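Local atomic coordinates of lactaldehyde dehydrogenase (Methanocaldococcus jannaschii, PDB entry 3PQA), a protein that catalyses the NAD-dependent oxidation of lactaldehyde to lactate, a step in the biosynthesis of coenzyme F420. Residues A136-N141 with A148-P153; M216-G221 with G443-K448; E227-K232 with I238-G243; N246-L251 with N422-F427; V274-G279 with M432-V437. All blocks are in the same frame, centred on the assembly; numbering follows the deposited sequence.

How the interactions relate
All five contacts are buried, and they differ in chemistry according to their place in the fold. Interactions 1, 2 and 3 belong to one mixed sheet, whose strands 122-138, 216-220 and 237-241 lie side by side. Interaction 3 meets across its two segments through methyl groups alone, whereas interactions 1 and 2 share a polar knot in which Lys150 meets Glu445 at 2.7 Å between NZ and OE2. Interactions 4 and 5 belong with the second sheet, through strands 246-250 and 278-284, and are stitched together when Ser425 OG bonds Ile276 O. Interaction 5 sets Cys275 against Phe434, and the backbone N of Glu445 in interaction 2 bonds Phe434 O. Interactions 3 and 4 touch only by adjoining in sequence.

Interaction 1 of 5, residues A136-N141 with A148-P153; sequences AITPFN and AHKIAP
Lys150 lies with its aliphatic chain along the strand end 136-138, where a single methylene, CD, rests against two small side chains. CD sits 3.8 Å from Ala136 CB and 3.9 Å from Thr138 CG2, while CE comes to 3.5 Å from the carbonyl O of Ile137. Thr138 and Lys150 lie side by side, pointing opposite ways. Thr138 sets CG2 anti to its own carbonyl carbon (OG1 at chi1 53°), which presents the methyl to the lysine and leaves the hydroxyl to bond His163. The strand and the helix run nearly antiparallel, at 159°, as the first two elements of the beta-alpha-beta unit made of strand 122-138, helix 145-156 and strand 160-165; here a lysine from the helix crosses the end of strand 122-138 to reach the neighbouring strand 216-220. Lys150 keeps its chain extended as far as CE and bends only at the last torsion (chi4 -63°), which directs NZ toward Glu445, with which it forms a salt bridge, and toward the hydroxyls of Ser218 and Thr220. A buried ammonium group is thereby supplied with a countercharge. A methionine in its place would probably leave the carboxylate of Glu445 without its cationic mate and the hydroxyls of Ser218 and Thr220 without their shared partner. Ile151, one residue on, turns instead to Ile161 and His163 of strand 160-165.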
# COMPACT_ATOMS: atom_id res chain seq x y z
N ALA B 136 24.78 14.35 -0.25
CA ALA B 136 25.06 13.09 0.43
C ALA B 136 26.40 13.18 1.15
O ALA B 136 27.40 13.58 0.56
CB ALA B 136 25.08 11.95 -0.58
N ILE B 137 26.41 12.85 2.43
CA ILE B 137 27.65 12.89 3.21
C ILE B 137 27.79 11.52 3.84
O ILE B 137 26.95 11.11 4.64
CB ILE B 137 27.65 14.06 4.23
CG1 ILE B 137 27.49 15.41 3.50
CG2 ILE B 137 28.92 14.03 5.08
CD1 ILE B 137 27.32 16.62 4.44
N THR B 138 28.84 10.80 3.45
CA THR B 138 28.94 9.37 3.74
C THR B 138 30.12 9.07 4.66
O THR B 138 31.08 9.83 4.70
CB THR B 138 29.07 8.55 2.44
OG1 THR B 138 30.14 9.07 1.64
CG2 THR B 138 27.75 8.63 1.65
N PRO B 139 30.03 7.96 5.41
CA PRO B 139 30.96 7.66 6.48
C PRO B 139 32.12 6.77 6.02
O PRO B 139 32.07 6.21 4.93
CB PRO B 139 30.08 6.89 7.46
CG PRO B 139 29.23 6.08 6.59
CD PRO B 139 28.90 6.99 5.41
N PHE B 140 33.13 6.64 6.87
CA PHE B 140 34.33 5.88 6.55
C PHE B 140 34.11 4.36 6.63
O PHE B 140 34.89 3.60 6.06
CB PHE B 140 35.49 6.28 7.49
CG PHE B 140 35.38 5.68 8.89
CD1 PHE B 140 35.74 4.34 9.12
CD2 PHE B 140 34.90 6.43 9.95
CE1 PHE B 140 35.63 3.78 10.38
CE2 PHE B 140 34.80 5.87 11.23
CZ PHE B 140 35.15 4.54 11.44
N ASN B 141 33.07 3.92 7.35
CA ASN B 141 33.01 2.51 7.81
C ASN B 141 32.43 1.51 6.82
O ASN B 141 32.94 0.39 6.68
CB ASN B 141 32.36 2.40 9.21
CG ASN B 141 30.92 2.90 9.24
OD1 ASN B 141 30.48 3.65 8.37
ND2 ASN B 141 30.17 2.47 10.26
N ALA B 148 26.07 3.80 -1.64
CA ALA B 148 25.07 3.22 -2.52
C ALA B 148 23.65 3.51 -1.99
O ALA B 148 22.73 3.79 -2.75
CB ALA B 148 25.30 1.71 -2.72
N HIS B 149 23.50 3.46 -0.67
CA HIS B 149 22.20 3.71 -0.04
C HIS B 149 21.73 5.15 -0.16
O HIS B 149 20.56 5.43 0.13
CB HIS B 149 22.20 3.26 1.42
CG HIS B 149 21.81 1.83 1.60
ND1 HIS B 149 20.53 1.39 1.36
CD2 HIS B 149 22.52 0.74 1.97
CE1 HIS B 149 20.47 0.09 1.59
NE2 HIS B 149 21.66 -0.33 1.96
N LYS B 150 22.61 6.07 -0.56
CA LYS B 150 22.21 7.44 -0.84
C LYS B 150 22.17 7.75 -2.34
O LYS B 150 21.21 8.36 -2.83
CB LYS B 150 23.13 8.44 -0.15
CG LYS B 150 23.18 8.29 1.38
CD LYS B 150 23.95 9.43 2.03
CE LYS B 150 24.27 9.11 3.51
NZ LYS B 150 23.03 8.97 4.34
N ILE B 151 23.23 7.36 -3.06
CA ILE B 151 23.31 7.56 -4.51
C ILE B 151 22.22 6.83 -5.30
O ILE B 151 21.58 7.45 -6.16
CB ILE B 151 24.72 7.16 -5.05
CG1 ILE B 151 25.79 8.03 -4.39
CG2 ILE B 151 24.78 7.31 -6.59
CD1 ILE B 151 27.21 7.53 -4.64
N ALA B 152 22.04 5.54 -5.03
CA ALA B 152 21.07 4.75 -5.80
C ALA B 152 19.63 5.34 -5.71
O ALA B 152 19.01 5.62 -6.76
CB ALA B 152 21.11 3.28 -5.38
N PRO B 153 19.11 5.57 -4.48
CA PRO B 153 17.78 6.23 -4.43
C PRO B 153 17.73 7.65 -5.00
O PRO B 153 16.71 8.04 -5.57
CB PRO B 153 17.43 6.23 -2.94
CG PRO B 153 18.71 6.01 -2.21
CD PRO B 153 19.64 5.28 -3.14

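Interaction 2 of 5, residues M216-G221 with G443-K448; sequences MISFTG and GREGVK
Glu445 approaches strand 216-220 with a single carboxylate oxygen, and the two hydroxyls it faces, those of Ser218 and Thr220, project from the same side of the strand. OE2 lies 3.4 Å from Ser218 OG, at an angle too poor for a hydrogen bond, and 4.1 Å from Thr220 OG1. The closer-knit part of this contact is therefore made by a third party: Lys150 forms a salt bridge with OE2 and hydrogen bonds with both hydroxyls, gathering them round its ammonium group. Ser218 holds OG anti to its own backbone N (chi1 -177°), and that brings the hydroxyl out toward the glutamate. In the aldehyde dehydrogenase fold this places a charged cluster over strand 216-220, whose end leads into Gly221, a probable NAD-binding residue, with the Thr220 side chain about 4 Å from that of Glu241, the likely active-site glutamate. The looser part is bridged by water. Water 1 is 2.5 Å from Ser218 OG and donates to Glu445 OE2 over 3.2 Å, so it spans the pair that fails to bond directly. Water 2 lies 3.1 Å from the same OE2 and makes at most a weak bond to Phe219 O. Further from the strand, Arg444 folds back on its own segment: NH1 donates to Gly443 O at 2.8 Å from above the carbonyl plane, while NH2 reaches Ile457 O of the second subunit.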
# COMPACT_ATOMS: atom_id res chain seq x y z
N MET B 216 18.37 19.03 0.04
CA MET B 216 18.25 17.96 1.02
C MET B 216 19.62 17.51 1.46
O MET B 216 20.54 17.44 0.64
CB MET B 216 17.45 16.78 0.45
CG MET B 216 17.53 15.51 1.29
SD MET B 216 16.23 14.36 0.92
CE MET B 216 16.66 13.08 2.14
N ILE B 217 19.75 17.22 2.75
CA ILE B 217 20.98 16.65 3.31
C ILE B 217 20.66 15.26 3.80
O ILE B 217 19.68 15.04 4.51
CB ILE B 217 21.55 17.50 4.49
CG1 ILE B 217 21.86 18.93 4.04
CG2 ILE B 217 22.79 16.83 5.13
CD1 ILE B 217 22.80 19.01 2.87
N SER B 218 21.49 14.31 3.37
CA SER B 218 21.44 12.95 3.88
C SER B 218 22.84 12.63 4.39
O SER B 218 23.79 12.49 3.59
CB SER B 218 21.06 11.98 2.78
OG SER B 218 20.95 10.67 3.30
N PHE B 219 22.93 12.50 5.71
CA PHE B 219 24.22 12.35 6.40
C PHE B 219 24.20 11.07 7.21
O PHE B 219 23.21 10.79 7.91
CB PHE B 219 24.45 13.52 7.36
CG PHE B 219 25.61 13.32 8.31
CD1 PHE B 219 26.90 13.61 7.90
CD2 PHE B 219 25.40 12.84 9.60
CE1 PHE B 219 27.99 13.43 8.77
CE2 PHE B 219 26.48 12.66 10.48
CZ PHE B 219 27.77 12.95 10.05
N THR B 220 25.28 10.30 7.11
CA THR B 220 25.50 9.12 7.98
C THR B 220 26.85 9.33 8.68
O THR B 220 27.85 9.60 8.01
CB THR B 220 25.50 7.80 7.16
OG1 THR B 220 24.25 7.67 6.48
CG2 THR B 220 25.67 6.56 8.06
N GLY B 221 26.86 9.22 10.01
CA GLY B 221 28.07 9.49 10.80
C GLY B 221 27.76 9.70 12.27
O GLY B 221 26.76 9.19 12.78
N GLY B 443 14.48 10.19 9.73
CA GLY B 443 14.22 9.47 8.48
C GLY B 443 14.68 8.02 8.46
O GLY B 443 15.33 7.53 9.39
N ARG B 444 14.34 7.32 7.38
CA ARG B 444 14.70 5.91 7.24
C ARG B 444 15.40 5.67 5.91
O ARG B 444 15.02 6.26 4.90
CB ARG B 444 13.45 5.02 7.37
CG ARG B 444 12.77 5.06 8.75
CD ARG B 444 13.64 4.42 9.84
NE ARG B 444 13.05 4.52 11.18
CZ ARG B 444 13.10 5.61 11.95
NH1 ARG B 444 13.69 6.72 11.52
NH2 ARG B 444 12.57 5.59 13.17
N GLU B 445 16.43 4.82 5.94
CA GLU B 445 17.09 4.34 4.73
C GLU B 445 16.67 2.90 4.39
O GLU B 445 15.78 2.32 5.03
CB GLU B 445 18.62 4.54 4.81
CG GLU B 445 19.05 6.01 4.71
CD GLU B 445 20.54 6.20 4.36
OE1 GLU B 445 21.32 5.22 4.35
OE2 GLU B 445 20.94 7.35 4.13
N GLY B 446 17.31 2.32 3.38
CA GLY B 446 16.65 1.23 2.64
C GLY B 446 16.12 1.94 1.40
O GLY B 446 15.43 2.95 1.52
N VAL B 447 16.45 1.42 0.22
CA VAL B 447 16.20 2.10 -1.07
C VAL B 447 14.80 2.69 -1.19
O VAL B 447 14.64 3.88 -1.48
CB VAL B 447 16.59 1.18 -2.27
CG1 VAL B 447 16.04 1.68 -3.60
CG2 VAL B 447 18.13 1.05 -2.31
N LYS B 448 13.78 1.88 -0.91
CA LYS B 448 12.40 2.32 -1.10
C LYS B 448 12.07 3.52 -0.19
O LYS B 448 11.39 4.46 -0.61
CB LYS B 448 11.45 1.16 -0.82
CG LYS B 448 10.00 1.45 -1.13
CD LYS B 448 9.11 0.34 -0.63
CE LYS B 448 7.66 0.64 -1.02
NZ LYS B 448 6.69 -0.38 -0.55
O HOH W 1 18.77 9.41 3.10
O HOH W 2 20.48 9.46 6.39

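Interaction 3 of 5, residues E227-K232 with I238-G243; sequences ELITKK and IALELG
Leu240 offers its two methyls to two different residues of helix 223-232. The apolar contacts come first: CD2 lies 4.1 Å from Ile229 CG2, the two side chains running alongside with their ends turned contrary ways, while CD1 presses to 3.6 Å from Thr230 CG2, Thr230 coming in roughly perpendicular to the leucine. Leucine thus straddles neighbouring helix positions with one branch each. The side-chain hydrogen bond nearest the interface is internal to the helix. Thr230 OG1 donates to Glu227 O over 2.6 Å, in the carbonyl plane and on a lone pair; the same torsion (chi1 70°) that turns the hydroxyl back to the helix leaves its methyl for Leu240, and a polar residue can thereby serve an apolar interface. A charged pair lies away from Leu240, where Lys231 NZ and Glu227 OE2 form a salt bridge whose hydrogen bond, at 3.4 Å, is weak. Glu227 has a second basic partner in Lys439. The contact closes part of the beta-alpha-beta unit of strand 216-220, helix 223-232 and strand 237-241: Ile229 also packs on Phe219 of the first strand and Val209 of helix 201-210, Leu240 touches Leu442 of strand 441-442, and Phe235 of the second subunit lies against Leu240.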
# COMPACT_ATOMS: atom_id res chain seq x y z
N GLU B 227 23.75 16.35 15.07
CA GLU B 227 23.11 17.40 15.86
C GLU B 227 23.46 18.80 15.31
O GLU B 227 22.59 19.65 15.14
CB GLU B 227 23.48 17.27 17.34
CG GLU B 227 22.93 18.40 18.23
CD GLU B 227 21.96 17.93 19.30
OE1 GLU B 227 22.23 16.88 19.93
OE2 GLU B 227 20.94 18.63 19.53
N LEU B 228 24.74 19.01 15.00
CA LEU B 228 25.18 20.28 14.41
C LEU B 228 24.56 20.53 13.03
O LEU B 228 24.23 21.66 12.68
CB LEU B 228 26.72 20.34 14.33
CG LEU B 228 27.38 21.72 14.38
CD1 LEU B 228 27.71 22.08 15.82
CD2 LEU B 228 28.66 21.72 13.56
N ILE B 229 24.38 19.47 12.24
CA ILE B 229 23.68 19.60 10.95
C ILE B 229 22.28 20.19 11.16
O ILE B 229 21.90 21.13 10.45
CB ILE B 229 23.67 18.28 10.13
CG1 ILE B 229 25.09 17.96 9.65
CG2 ILE B 229 22.71 18.36 8.95
CD1 ILE B 229 25.24 16.60 8.98
N THR B 230 21.53 19.67 12.15
CA THR B 230 20.17 20.20 12.44
C THR B 230 20.18 21.71 12.75
O THR B 230 19.20 22.41 12.46
CB THR B 230 19.39 19.41 13.54
OG1 THR B 230 19.98 19.63 14.83
CG2 THR B 230 19.37 17.92 13.25
N LYS B 231 21.30 22.21 13.28
CA LYS B 231 21.44 23.63 13.64
C LYS B 231 21.95 24.52 12.50
O LYS B 231 21.88 25.74 12.58
CB LYS B 231 22.33 23.80 14.88
CG LYS B 231 21.87 23.02 16.11
CD LYS B 231 22.79 23.26 17.31
CE LYS B 231 22.59 22.20 18.39
NZ LYS B 231 21.14 21.98 18.74
N LYS B 232 22.47 23.90 11.44
CA LYS B 232 23.12 24.66 10.37
C LYS B 232 22.47 24.50 8.99
O LYS B 232 22.72 25.32 8.10
CB LYS B 232 24.60 24.28 10.25
CG LYS B 232 25.49 24.83 11.34
CD LYS B 232 26.90 24.25 11.23
CE LYS B 232 27.61 24.69 9.95
NZ LYS B 232 28.45 25.93 10.07
N ILE B 238 15.98 16.95 5.73
CA ILE B 238 17.12 16.39 6.46
C ILE B 238 16.88 14.93 6.80
O ILE B 238 15.87 14.59 7.41
CB ILE B 238 17.38 17.15 7.78
CG1 ILE B 238 17.63 18.63 7.51
CG2 ILE B 238 18.56 16.53 8.54
CD1 ILE B 238 17.53 19.51 8.75
N ALA B 239 17.82 14.08 6.41
CA ALA B 239 17.86 12.68 6.83
C ALA B 239 19.19 12.42 7.53
O ALA B 239 20.25 12.80 7.03
CB ALA B 239 17.68 11.74 5.63
N LEU B 240 19.13 11.80 8.71
CA LEU B 240 20.31 11.54 9.53
C LEU B 240 20.32 10.09 9.99
O LEU B 240 19.31 9.57 10.49
CB LEU B 240 20.34 12.47 10.76
CG LEU B 240 20.27 13.99 10.54
CD1 LEU B 240 20.16 14.68 11.89
CD2 LEU B 240 21.49 14.48 9.75
N GLU B 241 21.47 9.45 9.79
CA GLU B 241 21.67 8.07 10.26
C GLU B 241 22.91 8.14 11.14
O GLU B 241 24.03 8.30 10.64
CB GLU B 241 21.88 7.11 9.09
CG GLU B 241 20.65 6.87 8.23
CD GLU B 241 19.63 5.91 8.85
OE1 GLU B 241 19.96 5.19 9.83
OE2 GLU B 241 18.51 5.87 8.33
N LEU B 242 22.70 8.07 12.45
CA LEU B 242 23.76 8.38 13.38
C LEU B 242 24.10 7.11 14.15
O LEU B 242 23.88 6.00 13.66
CB LEU B 242 23.36 9.57 14.26
CG LEU B 242 22.73 10.76 13.49
CD1 LEU B 242 22.18 11.82 14.42
CD2 LEU B 242 23.71 11.37 12.50
N GLY B 243 24.64 7.25 15.34
CA GLY B 243 25.04 6.05 16.05
C GLY B 243 24.25 5.84 17.31
O GLY B 243 23.13 6.35 17.47

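Interaction 4 of 5, residues N246-L251 with N422-F427; sequences NPNIVL and NDSSLF
Close to the probable catalytic cysteine, Cys275, a turn following strand 418-421 is clipped to strand 246-250 by the side-chain amide of Asn248. Both ends of that amide work on one residue, Ser425. The backbone N of Ser425 donates to Asn248 OD1 over 2.9 Å, its position tilted 17° from the carbonyl plane, and Asn248 ND2 returns a bond of 3.0 Å to Ser425 OG. The second is nearly straight, at 168°, with the hydroxyl lying in the amide plane. Ser425 carries OG between its backbone N and carbonyl carbon (chi1 58°), a rotation that brings the hydroxyl to the same side as its N-H, so that the two can grip opposite ends of the amide. A weak bond from Asn248 ND2 to Asn246 O adds a further hold on the nitrogen. Asn246 itself contributes CB, 3.7 Å from Ser425 OG, while its own amide is engaged with Cys275 O and Ser277 O. Ser424 to Phe427 form a type I beta turn, and Ser424 OG accepts from Leu426 N at 3.1 Å to make an ST turn. A leucine in place of Asn248 would probably leave the backbone N of Ser425 without its acceptor and its OG without the amide donor. Because the N-H of Ser425 can only donate, OD1 must face it, and this settles which way the amide is flipped. Ser425 OG also bonds Ile276 O, which links the strand, through one serine, to the loop that carries Cys275.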
# COMPACT_ATOMS: atom_id res chain seq x y z
N ASN B 246 24.25 0.57 21.62
CA ASN B 246 23.12 -0.32 21.36
C ASN B 246 23.01 -1.47 22.36
O ASN B 246 23.87 -2.33 22.40
CB ASN B 246 23.19 -0.84 19.93
CG ASN B 246 23.30 0.29 18.92
OD1 ASN B 246 22.39 1.08 18.77
ND2 ASN B 246 24.43 0.36 18.26
N PRO B 247 21.93 -1.49 23.17
CA PRO B 247 21.86 -2.50 24.23
C PRO B 247 21.37 -3.84 23.72
O PRO B 247 20.41 -3.89 22.94
CB PRO B 247 20.84 -1.90 25.21
CG PRO B 247 19.89 -1.15 24.30
CD PRO B 247 20.79 -0.55 23.23
N ASN B 248 22.05 -4.89 24.15
CA ASN B 248 21.70 -6.25 23.77
C ASN B 248 21.41 -7.01 25.05
O ASN B 248 22.26 -7.11 25.90
CB ASN B 248 22.87 -6.89 23.00
CG ASN B 248 23.02 -6.34 21.57
OD1 ASN B 248 22.81 -7.08 20.61
ND2 ASN B 248 23.42 -5.07 21.43
N ILE B 249 20.21 -7.58 25.15
CA ILE B 249 19.66 -8.09 26.41
C ILE B 249 19.57 -9.60 26.33
O ILE B 249 19.03 -10.12 25.38
CB ILE B 249 18.23 -7.52 26.62
CG1 ILE B 249 18.32 -6.01 26.87
CG2 ILE B 249 17.46 -8.30 27.74
CD1 ILE B 249 17.02 -5.25 26.67
N VAL B 250 20.09 -10.28 27.35
CA VAL B 250 20.08 -11.74 27.34
C VAL B 250 19.27 -12.17 28.55
O VAL B 250 19.74 -12.02 29.69
CB VAL B 250 21.51 -12.33 27.43
CG1 VAL B 250 21.48 -13.88 27.47
CG2 VAL B 250 22.38 -11.85 26.27
N LEU B 251 18.06 -12.67 28.31
CA LEU B 251 17.20 -13.14 29.41
C LEU B 251 17.62 -14.54 29.86
O LEU B 251 18.32 -15.25 29.15
CB LEU B 251 15.72 -13.13 29.01
CG LEU B 251 15.12 -11.78 28.63
CD1 LEU B 251 13.61 -11.88 28.55
CD2 LEU B 251 15.50 -10.72 29.64
N ASN B 422 16.50 -12.47 19.19
CA ASN B 422 17.36 -13.64 18.96
C ASN B 422 18.46 -13.50 17.90
O ASN B 422 19.00 -14.48 17.40
CB ASN B 422 16.50 -14.92 18.81
CG ASN B 422 15.84 -15.31 20.12
OD1 ASN B 422 16.40 -15.07 21.18
ND2 ASN B 422 14.64 -15.91 20.05
N ASP B 423 18.83 -12.25 17.61
CA ASP B 423 20.09 -11.94 16.92
C ASP B 423 20.54 -10.61 17.53
O ASP B 423 19.75 -9.97 18.23
CB ASP B 423 19.88 -11.84 15.40
CG ASP B 423 21.19 -11.89 14.60
OD1 ASP B 423 22.28 -12.02 15.19
OD2 ASP B 423 21.10 -11.78 13.36
N SER B 424 21.80 -10.21 17.32
CA SER B 424 22.32 -9.00 17.98
C SER B 424 21.78 -7.74 17.29
O SER B 424 21.15 -7.81 16.24
CB SER B 424 23.85 -8.96 17.97
OG SER B 424 24.32 -8.48 16.72
N SER B 425 22.09 -6.59 17.89
CA SER B 425 21.72 -5.29 17.32
C SER B 425 22.30 -5.06 15.93
O SER B 425 21.78 -4.23 15.17
CB SER B 425 22.15 -4.16 18.26
OG SER B 425 23.54 -4.20 18.51
N LEU B 426 23.38 -5.78 15.60
CA LEU B 426 24.07 -5.59 14.30
C LEU B 426 23.24 -5.97 13.05
O LEU B 426 23.60 -5.60 11.91
CB LEU B 426 25.42 -6.33 14.32
CG LEU B 426 26.37 -6.08 13.16
CD1 LEU B 426 27.05 -4.73 13.32
CD2 LEU B 426 27.42 -7.17 13.12
N PHE B 427 22.11 -6.63 13.25
CA PHE B 427 21.32 -7.07 12.11
C PHE B 427 20.71 -5.91 11.29
O PHE B 427 20.08 -5.02 11.84
CB PHE B 427 20.21 -8.03 12.54
CG PHE B 427 19.41 -8.54 11.39
CD1 PHE B 427 19.91 -9.57 10.60
CD2 PHE B 427 18.22 -7.92 11.02
CE1 PHE B 427 19.19 -10.03 9.50
CE2 PHE B 427 17.51 -8.37 9.91
CZ PHE B 427 17.99 -9.42 9.15

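Interaction 5 of 5, residues V274-G279 with M432-V437; sequences VCISVG and MPFGGV
Phe434 meets the loop of Cys275 with the rim of its ring. Ile276 CG2 approaches that edge in the ring plane, 3.8 Å from CE1 and 3.9 Å from CZ, the two side chains reaching toward each other. Beside it Cys275 SG stands 4.1 Å from CZ. Measured to the ring centroid the sulfur is 5.4 Å away and 88° off the normal, so this Cys sulfur-aromatic contact is an edge contact, with the sulfur near the plane and not above a face. Two torsions set up the meeting: Cys275 tucks SG in over its own backbone, flanked by N and C (chi1 57°), and Phe434 extends its ring anti to its own N. In the aldehyde dehydrogenase family a loop with the nucleophilic cysteine sits between the two large domains; Cys275 is the probable counterpart here, and Phe434 also lies about 4 Å, side chain to side chain, from Glu241, the other likely active-site residue. Beyond this first shell, a type I beta turn from Val274 to Ser277 fixes the cysteine loop, closed by Ser277 N to Val274 O at 3.0 Å. Strand 246-250 holds the same loop from its other side chains' reach, through hydrogen bonds to its carbonyls. On the aromatic side, His396 meets the Phe434 ring with planes at about 85°, and a backbone bond joins Phe434 to Glu445. Farther out, Pro433 O accepts from Thr459 OG1 of the second subunit.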
# COMPACT_ATOMS: atom_id res chain seq x y z
N VAL B 274 30.64 0.01 13.78
CA VAL B 274 29.36 0.01 13.06
C VAL B 274 28.34 0.77 13.91
O VAL B 274 28.35 0.64 15.14
CB VAL B 274 28.84 -1.43 12.76
CG1 VAL B 274 27.76 -1.39 11.66
CG2 VAL B 274 29.97 -2.37 12.36
N CYS B 275 27.48 1.57 13.28
CA CYS B 275 26.53 2.34 14.07
C CYS B 275 25.63 1.44 14.91
O CYS B 275 25.13 1.87 15.94
CB CYS B 275 25.68 3.27 13.22
SG CYS B 275 24.78 2.44 11.98
N ILE B 276 25.41 0.20 14.45
CA ILE B 276 24.57 -0.77 15.17
C ILE B 276 25.35 -1.88 15.92
O ILE B 276 24.75 -2.88 16.37
CB ILE B 276 23.46 -1.38 14.26
CG1 ILE B 276 24.05 -1.91 12.95
CG2 ILE B 276 22.36 -0.35 14.00
CD1 ILE B 276 23.02 -2.58 12.04
N SER B 277 26.66 -1.70 16.05
CA SER B 277 27.51 -2.56 16.88
C SER B 277 27.00 -2.65 18.31
O SER B 277 26.36 -1.73 18.83
CB SER B 277 28.96 -2.03 16.93
OG SER B 277 29.58 -2.09 15.66
N VAL B 278 27.24 -3.80 18.93
CA VAL B 278 26.86 -4.03 20.31
C VAL B 278 27.57 -2.98 21.18
O VAL B 278 28.80 -2.88 21.15
CB VAL B 278 27.26 -5.46 20.75
CG1 VAL B 278 27.13 -5.64 22.29
CG2 VAL B 278 26.44 -6.51 19.98
N GLY B 279 26.78 -2.23 21.95
CA GLY B 279 27.29 -1.17 22.84
C GLY B 279 27.33 -1.60 24.30
O GLY B 279 28.17 -1.13 25.08
N MET B 432 15.00 -3.48 4.45
CA MET B 432 14.10 -3.09 5.56
C MET B 432 14.22 -1.59 5.84
O MET B 432 15.28 -1.02 5.56
CB MET B 432 14.42 -3.92 6.82
CG MET B 432 15.58 -3.41 7.69
SD MET B 432 15.95 -4.55 9.09
CE MET B 432 16.83 -3.37 10.14
N PRO B 433 13.16 -0.95 6.36
CA PRO B 433 13.36 0.47 6.73
C PRO B 433 14.33 0.52 7.90
O PRO B 433 14.20 -0.27 8.83
CB PRO B 433 11.96 0.96 7.13
CG PRO B 433 11.19 -0.29 7.49
CD PRO B 433 11.78 -1.41 6.64
N PHE B 434 15.32 1.40 7.82
CA PHE B 434 16.41 1.38 8.78
C PHE B 434 16.72 2.77 9.32
O PHE B 434 16.91 3.71 8.55
CB PHE B 434 17.68 0.81 8.11
CG PHE B 434 18.92 0.91 8.97
CD1 PHE B 434 19.02 0.16 10.14
CD2 PHE B 434 19.97 1.76 8.61
CE1 PHE B 434 20.18 0.26 10.95
CE2 PHE B 434 21.12 1.86 9.40
CZ PHE B 434 21.22 1.12 10.57
N GLY B 435 16.76 2.90 10.64
CA GLY B 435 17.12 4.19 11.21
C GLY B 435 16.83 4.29 12.69
O GLY B 435 16.40 3.32 13.30
N GLY B 436 17.07 5.48 13.25
CA GLY B 436 17.05 5.66 14.72
C GLY B 436 16.06 6.70 15.22
O GLY B 436 15.60 7.56 14.45
N VAL B 437 15.73 6.61 16.50
CA VAL B 437 14.95 7.63 17.20
C VAL B 437 15.85 8.33 18.21
O VAL B 437 17.06 8.06 18.24
CB VAL B 437 13.67 7.04 17.85
CG1 VAL B 437 12.77 6.45 16.76
CG2 VAL B 437 14.01 5.95 18.91